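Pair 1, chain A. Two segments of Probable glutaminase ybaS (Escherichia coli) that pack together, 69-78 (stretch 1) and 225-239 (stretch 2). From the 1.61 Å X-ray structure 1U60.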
# COMPACT_ATOMS: atom_id res chain seq x y z
N LYS A 69 -10.72 4.10 13.61
CA LYS A 69 -10.47 4.91 12.40
C LYS A 69 -11.11 4.27 11.17
O LYS A 69 -11.60 4.97 10.27
CB LYS A 69 -8.98 5.16 12.18
CG LYS A 69 -8.30 5.83 13.37
CD LYS A 69 -6.77 5.91 13.11
CE LYS A 69 -6.05 6.73 14.16
NZ LYS A 69 -4.56 6.52 13.97
N VAL A 70 -11.17 2.93 11.15
CA VAL A 70 -11.69 2.22 9.97
C VAL A 70 -13.21 2.46 9.95
O VAL A 70 -13.80 2.68 8.87
CB VAL A 70 -11.34 0.72 10.04
CG1 VAL A 70 -12.09 -0.05 8.97
CG2 VAL A 70 -9.86 0.52 9.93
N CYS A 71 -13.84 2.38 11.12
CA CYS A 71 -15.30 2.51 11.16
C CYS A 71 -15.77 3.92 10.80
O CYS A 71 -16.75 4.11 10.10
CB CYS A 71 -15.86 2.15 12.53
SG CYS A 71 -15.32 0.53 13.19
N THR A 72 -15.06 4.94 11.28
CA THR A 72 -15.50 6.29 10.98
C THR A 72 -15.21 6.62 9.53
O THR A 72 -15.99 7.39 8.86
CB THR A 72 -14.81 7.24 11.98
OG1 THR A 72 -15.44 7.05 13.28
CG2 THR A 72 -14.97 8.72 11.58
N LEU A 73 -14.11 6.09 9.00
CA LEU A 73 -13.83 6.22 7.58
C LEU A 73 -15.00 5.64 6.79
O LEU A 73 -15.44 6.20 5.77
CB LEU A 73 -12.52 5.52 7.22
CG LEU A 73 -12.20 5.39 5.75
CD1 LEU A 73 -12.24 6.81 5.10
CD2 LEU A 73 -10.87 4.69 5.48
N ALA A 74 -15.44 4.45 7.18
CA ALA A 74 -16.53 3.78 6.45
C ALA A 74 -17.77 4.69 6.45
O ALA A 74 -18.40 4.92 5.41
CB ALA A 74 -16.81 2.48 7.04
N LEU A 75 -18.08 5.30 7.60
CA LEU A 75 -19.21 6.22 7.67
C LEU A 75 -19.02 7.46 6.81
O LEU A 75 -19.95 7.93 6.14
CB LEU A 75 -19.50 6.58 9.14
CG LEU A 75 -20.73 7.42 9.35
CD1 LEU A 75 -21.98 6.79 8.72
CD2 LEU A 75 -20.90 7.62 10.82
N ALA A 76 -17.81 8.02 6.80
CA ALA A 76 -17.56 9.23 6.02
C ALA A 76 -17.77 8.93 4.55
O ALA A 76 -18.33 9.74 3.80
CB ALA A 76 -16.18 9.73 6.22
N LEU A 77 -17.34 7.75 4.11
CA LEU A 77 -17.55 7.37 2.72
C LEU A 77 -19.04 7.25 2.38
O LEU A 77 -19.48 7.70 1.30
CB LEU A 77 -16.80 6.08 2.36
CG LEU A 77 -15.26 6.14 2.27
CD1 LEU A 77 -14.69 4.75 2.38
CD2 LEU A 77 -14.83 6.82 0.98
N GLU A 78 -19.84 6.71 3.28
CA GLU A 78 -21.26 6.59 3.06
C GLU A 78 -21.90 7.98 3.03
O GLU A 78 -22.78 8.24 2.19
CB GLU A 78 -21.95 5.75 4.15
CG GLU A 78 -21.52 4.30 4.21
CD GLU A 78 -21.92 3.53 2.96
OE1 GLU A 78 -23.08 3.71 2.49
OE2 GLU A 78 -21.09 2.78 2.41
N VAL A 225 -24.50 -2.97 5.59
CA VAL A 225 -24.12 -1.78 6.35
C VAL A 225 -23.46 -0.76 5.43
O VAL A 225 -23.66 0.41 5.60
CB VAL A 225 -23.11 -2.16 7.46
CG1 VAL A 225 -22.66 -0.98 8.28
CG2 VAL A 225 -23.66 -3.20 8.32
N LEU A 226 -22.61 -1.21 4.51
CA LEU A 226 -21.91 -0.33 3.59
C LEU A 226 -22.23 -0.65 2.12
O LEU A 226 -22.50 -1.79 1.80
CB LEU A 226 -20.40 -0.49 3.78
CG LEU A 226 -19.89 -0.43 5.22
CD1 LEU A 226 -18.36 -0.71 5.22
CD2 LEU A 226 -20.20 0.94 5.89
N GLN A 227 -22.08 0.33 1.23
CA GLN A 227 -22.18 0.07 -0.17
C GLN A 227 -20.95 -0.70 -0.59
O GLN A 227 -19.85 -0.33 -0.22
CB GLN A 227 -22.24 1.35 -0.98
CG GLN A 227 -23.48 2.17 -0.68
CD GLN A 227 -23.34 3.58 -1.21
OE1 GLN A 227 -23.16 4.54 -0.43
NE2 GLN A 227 -23.35 3.71 -2.52
N ALA A 228 -21.15 -1.74 -1.38
CA ALA A 228 -20.04 -2.53 -1.88
C ALA A 228 -18.93 -1.69 -2.52
O ALA A 228 -17.73 -1.98 -2.35
CB ALA A 228 -20.55 -3.59 -2.85
N ASP A 229 -19.32 -0.65 -3.28
CA ASP A 229 -18.36 0.13 -4.04
C ASP A 229 -17.48 0.98 -3.13
O ASP A 229 -16.46 1.46 -3.55
CB ASP A 229 -19.06 1.07 -5.04
CG ASP A 229 -19.60 0.34 -6.26
OD1 ASP A 229 -19.13 -0.79 -6.63
OD2 ASP A 229 -20.49 0.86 -6.94
N ASN A 230 -17.92 1.20 -1.89
CA ASN A 230 -17.10 1.93 -0.91
C ASN A 230 -16.02 1.10 -0.27
O ASN A 230 -15.04 1.67 0.19
CB ASN A 230 -17.97 2.62 0.16
CG ASN A 230 -18.66 3.86 -0.38
OD1 ASN A 230 -18.13 4.50 -1.30
ND2 ASN A 230 -19.82 4.22 0.17
N VAL A 231 -16.18 -0.21 -0.24
CA VAL A 231 -15.27 -1.04 0.53
C VAL A 231 -13.84 -1.01 -0.01
O VAL A 231 -12.90 -0.94 0.79
CB VAL A 231 -15.80 -2.46 0.71
CG1 VAL A 231 -14.82 -3.31 1.44
CG2 VAL A 231 -17.08 -2.40 1.57
N PRO A 232 -13.61 -1.08 -1.32
CA PRO A 232 -12.21 -1.06 -1.78
C PRO A 232 -11.43 0.19 -1.34
O PRO A 232 -10.22 0.11 -1.18
CB PRO A 232 -12.34 -1.16 -3.31
CG PRO A 232 -13.58 -1.88 -3.48
CD PRO A 232 -14.55 -1.28 -2.45
N TYR A 233 -12.11 1.33 -1.14
CA TYR A 233 -11.44 2.55 -0.70
C TYR A 233 -10.96 2.36 0.73
O TYR A 233 -9.89 2.82 1.11
CB TYR A 233 -12.40 3.72 -0.74
CG TYR A 233 -12.88 4.06 -2.14
CD1 TYR A 233 -12.01 4.63 -3.09
CD2 TYR A 233 -14.20 3.81 -2.52
CE1 TYR A 233 -12.45 4.92 -4.35
CE2 TYR A 233 -14.64 4.12 -3.77
CZ TYR A 233 -13.76 4.66 -4.69
OH TYR A 233 -14.22 4.98 -5.94
N ILE A 234 -11.80 1.73 1.53
CA ILE A 234 -11.45 1.47 2.96
C ILE A 234 -10.23 0.55 3.04
O ILE A 234 -9.27 0.81 3.78
CB ILE A 234 -12.57 0.83 3.71
CG1 ILE A 234 -13.77 1.76 3.75
CG2 ILE A 234 -12.12 0.46 5.11
CD1 ILE A 234 -15.02 1.03 4.15
N LEU A 235 -10.26 -0.51 2.28
CA LEU A 235 -9.15 -1.46 2.25
C LEU A 235 -7.86 -0.89 1.68
O LEU A 235 -6.78 -1.23 2.17
CB LEU A 235 -9.58 -2.71 1.45
CG LEU A 235 -10.77 -3.51 2.02
CD1 LEU A 235 -11.01 -4.76 1.27
CD2 LEU A 235 -10.61 -3.83 3.54
N ALA A 236 -7.96 -0.01 0.68
CA ALA A 236 -6.79 0.65 0.14
C ALA A 236 -6.14 1.51 1.22
O ALA A 236 -4.90 1.45 1.41
CB ALA A 236 -7.15 1.52 -1.04
N GLU A 237 -6.95 2.26 1.94
CA GLU A 237 -6.41 3.10 3.01
C GLU A 237 -5.71 2.24 4.07
O GLU A 237 -4.61 2.62 4.54
CB GLU A 237 -7.52 3.94 3.66
CG GLU A 237 -8.19 5.02 2.74
CD GLU A 237 -7.48 6.33 2.55
OE1 GLU A 237 -6.23 6.43 2.77
OE2 GLU A 237 -8.20 7.31 2.12
N MET A 238 -6.32 1.12 4.43
CA MET A 238 -5.73 0.18 5.37
C MET A 238 -4.38 -0.35 4.82
O MET A 238 -3.40 -0.40 5.57
CB MET A 238 -6.67 -0.98 5.66
CG MET A 238 -7.87 -0.57 6.57
SD MET A 238 -9.19 -1.79 6.59
CE MET A 238 -8.39 -3.16 7.43
N MET A 239 -4.32 -0.74 3.55
CA MET A 239 -3.06 -1.28 3.02
C MET A 239 -1.98 -0.22 3.15
O MET A 239 -0.83 -0.58 3.40
CB MET A 239 -3.20 -1.70 1.55
CG MET A 239 -1.99 -2.47 0.97
SD MET A 239 -1.73 -4.07 1.56
CE MET A 239 -3.09 -4.83 1.16
O HOH W 1 -21.18 6.82 -0.78

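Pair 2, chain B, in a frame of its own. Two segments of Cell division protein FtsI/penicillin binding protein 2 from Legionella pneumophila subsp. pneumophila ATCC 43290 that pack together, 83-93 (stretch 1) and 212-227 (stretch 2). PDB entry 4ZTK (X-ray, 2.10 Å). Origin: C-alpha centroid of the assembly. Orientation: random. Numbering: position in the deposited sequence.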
# COMPACT_ATOMS: atom_id res chain seq x y z
N LYS B 83 1.69 -0.85 -7.83
CA LYS B 83 1.14 -0.41 -9.11
C LYS B 83 1.00 1.11 -9.31
O LYS B 83 1.33 1.61 -10.38
CB LYS B 83 -0.19 -1.13 -9.42
CG LYS B 83 -0.02 -2.59 -9.87
CD LYS B 83 -1.36 -3.27 -10.08
CE LYS B 83 -1.22 -4.58 -10.87
NZ LYS B 83 -0.36 -5.58 -10.19
N PRO B 84 0.52 1.84 -8.28
CA PRO B 84 0.44 3.30 -8.44
C PRO B 84 1.79 3.96 -8.76
O PRO B 84 1.81 4.95 -9.49
CB PRO B 84 -0.03 3.78 -7.06
CG PRO B 84 -0.85 2.65 -6.55
CD PRO B 84 -0.13 1.40 -7.03
N PHE B 85 2.87 3.40 -8.23
CA PHE B 85 4.20 3.97 -8.46
C PHE B 85 4.74 3.62 -9.85
O PHE B 85 5.43 4.44 -10.48
CB PHE B 85 5.17 3.52 -7.36
CG PHE B 85 4.70 3.88 -5.98
CD1 PHE B 85 4.96 5.13 -5.44
CD2 PHE B 85 3.97 2.97 -5.22
CE1 PHE B 85 4.52 5.47 -4.17
CE2 PHE B 85 3.52 3.30 -3.95
CZ PHE B 85 3.80 4.56 -3.42
N ILE B 86 4.42 2.42 -10.33
CA ILE B 86 4.73 2.04 -11.71
C ILE B 86 4.04 3.01 -12.65
O ILE B 86 4.65 3.53 -13.58
CB ILE B 86 4.25 0.61 -12.02
CG1 ILE B 86 5.04 -0.42 -11.22
CG2 ILE B 86 4.37 0.31 -13.51
CD1 ILE B 86 6.50 -0.51 -11.58
N ALA B 87 2.76 3.25 -12.41
CA ALA B 87 1.98 4.17 -13.22
C ALA B 87 2.54 5.59 -13.16
O ALA B 87 2.63 6.27 -14.18
CB ALA B 87 0.52 4.17 -12.79
N ALA B 88 2.91 6.03 -11.96
CA ALA B 88 3.45 7.37 -11.76
C ALA B 88 4.73 7.56 -12.56
O ALA B 88 4.90 8.58 -13.24
CB ALA B 88 3.72 7.62 -10.28
N ALA B 89 5.63 6.58 -12.49
CA ALA B 89 6.89 6.64 -13.22
C ALA B 89 6.65 6.74 -14.72
O ALA B 89 7.31 7.50 -15.42
CB ALA B 89 7.73 5.42 -12.90
N ALA B 90 5.68 5.97 -15.22
CA ALA B 90 5.39 5.93 -16.64
C ALA B 90 4.75 7.22 -17.12
O ALA B 90 5.10 7.75 -18.17
CB ALA B 90 4.49 4.75 -16.96
N ILE B 91 3.78 7.71 -16.34
CA ILE B 91 3.08 8.95 -16.65
C ILE B 91 4.02 10.15 -16.60
O ILE B 91 3.93 11.07 -17.41
CB ILE B 91 1.91 9.19 -15.66
CG1 ILE B 91 0.80 8.16 -15.88
CG2 ILE B 91 1.34 10.59 -15.80
CD1 ILE B 91 0.31 8.11 -17.30
N ASN B 92 4.94 10.14 -15.64
CA ASN B 92 5.79 11.29 -15.40
C ASN B 92 6.91 11.46 -16.43
O ASN B 92 7.41 12.57 -16.63
CB ASN B 92 6.39 11.23 -13.99
CG ASN B 92 6.87 12.58 -13.50
OD1 ASN B 92 6.07 13.44 -13.16
ND2 ASN B 92 8.18 12.75 -13.46
N SER B 93 7.29 10.37 -17.09
CA SER B 93 8.39 10.39 -18.05
C SER B 93 7.95 10.79 -19.46
O SER B 93 6.81 10.53 -19.87
CB SER B 93 9.10 9.03 -18.09
OG SER B 93 8.26 8.02 -18.62
N ALA B 212 10.15 17.53 -5.33
CA ALA B 212 9.12 16.91 -6.14
C ALA B 212 9.65 15.64 -6.80
O ALA B 212 10.56 15.71 -7.63
CB ALA B 212 8.61 17.88 -7.19
N ILE B 213 9.09 14.50 -6.43
CA ILE B 213 9.46 13.23 -7.04
C ILE B 213 8.75 13.07 -8.39
O ILE B 213 9.34 12.60 -9.36
CB ILE B 213 9.13 12.03 -6.13
CG1 ILE B 213 9.87 12.17 -4.80
CG2 ILE B 213 9.49 10.72 -6.80
CD1 ILE B 213 11.36 12.39 -4.96
N ILE B 214 7.49 13.49 -8.43
CA ILE B 214 6.76 13.54 -9.69
C ILE B 214 6.09 14.90 -9.86
O ILE B 214 5.90 15.63 -8.89
CB ILE B 214 5.70 12.42 -9.80
CG1 ILE B 214 4.76 12.44 -8.60
CG2 ILE B 214 6.38 11.06 -9.92
CD1 ILE B 214 3.57 11.46 -8.72
N SER B 215 5.75 15.24 -11.10
CA SER B 215 5.14 16.54 -11.41
C SER B 215 3.77 16.70 -10.76
O SER B 215 3.19 15.74 -10.26
CB SER B 215 4.99 16.70 -12.92
OG SER B 215 3.99 15.82 -13.42
N GLU B 216 3.27 17.93 -10.77
CA GLU B 216 1.94 18.21 -10.23
C GLU B 216 0.88 17.50 -11.05
O GLU B 216 -0.07 16.93 -10.49
CB GLU B 216 1.67 19.71 -10.22
CG GLU B 216 2.56 20.50 -9.28
CD GLU B 216 2.20 21.97 -9.23
OE1 GLU B 216 1.29 22.39 -9.99
OE2 GLU B 216 2.81 22.71 -8.43
N THR B 217 1.04 17.52 -12.37
CA THR B 217 0.12 16.85 -13.27
C THR B 217 0.07 15.36 -12.96
O THR B 217 -1.00 14.78 -12.82
CB THR B 217 0.55 17.03 -14.74
OG1 THR B 217 0.60 18.42 -15.06
CG2 THR B 217 -0.43 16.33 -15.67
N SER B 218 1.25 14.76 -12.84
CA SER B 218 1.37 13.34 -12.52
C SER B 218 0.70 13.03 -11.20
O SER B 218 -0.02 12.04 -11.08
CB SER B 218 2.85 12.94 -12.45
OG SER B 218 3.46 13.00 -13.72
N THR B 219 0.92 13.89 -10.22
CA THR B 219 0.34 13.71 -8.89
C THR B 219 -1.18 13.77 -8.95
O THR B 219 -1.87 12.94 -8.36
CB THR B 219 0.86 14.77 -7.90
OG1 THR B 219 2.29 14.67 -7.79
CG2 THR B 219 0.24 14.54 -6.53
N ASN B 220 -1.71 14.76 -9.66
CA ASN B 220 -3.15 14.88 -9.82
C ASN B 220 -3.77 13.65 -10.47
O ASN B 220 -4.79 13.14 -10.00
CB ASN B 220 -3.52 16.14 -10.61
CG ASN B 220 -3.34 17.40 -9.79
OD1 ASN B 220 -3.30 17.35 -8.56
ND2 ASN B 220 -3.24 18.53 -10.47
N SER B 221 -3.15 13.16 -11.54
CA SER B 221 -3.62 11.95 -12.21
C SER B 221 -3.60 10.75 -11.28
O SER B 221 -4.56 10.00 -11.21
CB SER B 221 -2.77 11.65 -13.45
OG SER B 221 -2.82 12.72 -14.36
N ILE B 222 -2.48 10.56 -10.58
CA ILE B 222 -2.33 9.40 -9.71
C ILE B 222 -3.37 9.42 -8.60
O ILE B 222 -4.02 8.41 -8.31
CB ILE B 222 -0.92 9.33 -9.10
CG1 ILE B 222 0.12 9.05 -10.19
CG2 ILE B 222 -0.85 8.26 -8.02
CD1 ILE B 222 -0.12 7.76 -10.98
N ASN B 223 -3.54 10.58 -7.98
CA ASN B 223 -4.54 10.73 -6.93
C ASN B 223 -5.94 10.42 -7.45
O ASN B 223 -6.73 9.74 -6.78
CB ASN B 223 -4.49 12.13 -6.32
CG ASN B 223 -5.50 12.32 -5.21
OD1 ASN B 223 -5.35 11.77 -4.12
ND2 ASN B 223 -6.54 13.10 -5.48
N HIS B 224 -6.25 10.91 -8.65
CA HIS B 224 -7.54 10.61 -9.28
C HIS B 224 -7.71 9.11 -9.49
O HIS B 224 -8.78 8.55 -9.25
CB HIS B 224 -7.66 11.35 -10.61
CG HIS B 224 -8.96 11.11 -11.32
ND1 HIS B 224 -10.14 11.69 -10.92
CD2 HIS B 224 -9.26 10.36 -12.41
CE1 HIS B 224 -11.11 11.31 -11.73
NE2 HIS B 224 -10.60 10.50 -12.64
N MSE B 225 -6.64 8.46 -9.93
CA MSE B 225 -6.66 7.01 -10.14
C MSE B 225 -6.86 6.24 -8.85
O MSE B 225 -7.56 5.23 -8.82
CB MSE B 225 -5.37 6.55 -10.83
CG MSE B 225 -5.27 6.97 -12.29
SE MSE B 225 -3.70 6.21 -13.18
CE MSE B 225 -4.02 6.91 -14.98
N LEU B 226 -6.24 6.72 -7.77
CA LEU B 226 -6.39 6.07 -6.47
C LEU B 226 -7.78 6.29 -5.86
O LEU B 226 -8.29 5.42 -5.15
CB LEU B 226 -5.31 6.54 -5.52
CG LEU B 226 -3.93 5.95 -5.80
CD1 LEU B 226 -2.90 6.54 -4.85
CD2 LEU B 226 -3.99 4.43 -5.66
N GLU B 227 -8.38 7.45 -6.11
CA GLU B 227 -9.75 7.71 -5.67
C GLU B 227 -10.72 6.82 -6.44
O GLU B 227 -11.67 6.27 -5.88
CB GLU B 227 -10.14 9.17 -5.91
CG GLU B 227 -9.58 10.14 -4.91
CD GLU B 227 -10.20 11.53 -5.04
OE1 GLU B 227 -9.44 12.51 -5.19
OE2 GLU B 227 -11.44 11.63 -5.00

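In both pairs a helix from stretch 1 runs against the helix of stretch 2 at 143° in pair 1 and 144° in pair 2, closer to antiparallel than to crossed. Fourteen central residues superpose with an RMSD of 0.4 Å over N, CA and C. The axes approach to 10.0 Å in pair 1 and 9.5 Å in pair 2, and the buried surface is 583 and 479 Å², so one backbone frame carries a bulkier and a leaner interface.

The fixed point is an isoleucine on the second helix, Ile A234 matching Ile B222, set against a matched alanine, Ala A74 and Ala B88. The rotamers differ. Ile A234 (m, t) brings CD1 to 3.7 Å from CB of Ala A74, whereas Ile B222 (m, m) lays CG1 3.9 Å from CB of Ala B88 and puts CD1 3.6 Å from the backbone N of the same alanine. The small methyl at this position leaves the isoleucine close to the first helix in either case. A branched side chain from the segment before the second helix also reaches it: CD2 of Leu A226 lies 3.9 Å from CB of Ala A74, and CD1 of Ile B214 lies 4.1 Å from CB of Ala B88.

Around this centre the side chains differ. Leu A73 extends CD2 to 3.8 Å from CG of Glu A237; its counterpart Ala B87 offers only a methyl, with CB 4.1 Å from CD1 of Ile B222. One turn earlier, Val A70 CG2 meets Met A238 CG at 4.1 Å, while the matched Pro B84 CG meets Leu B226 CD2 at 3.7 Å. Leu A77 packs CD1 3.4 Å from CG1 of Ile A234; the matched Ile B91 instead places CG2 3.8 Å from OG of Ser B218.

The polar end follows a common rule: one side-chain oxygen from the first helix collects donors from the start of the second segment. In pair 1, OE2 of Glu A78 accepts from N of Gln A227 at 2.9 Å and from ND2 of Asn A230 at 3.0 Å. In pair 2, OD1 of Asn B92 accepts from N of Ser B215, the N-cap residue, at 2.8 Å and from OG of Ser B218 at 2.7 Å. The longer glutamate is paired with an asparagine and the shorter asparagine with a serine, yet the backbone NH is met at matched positions.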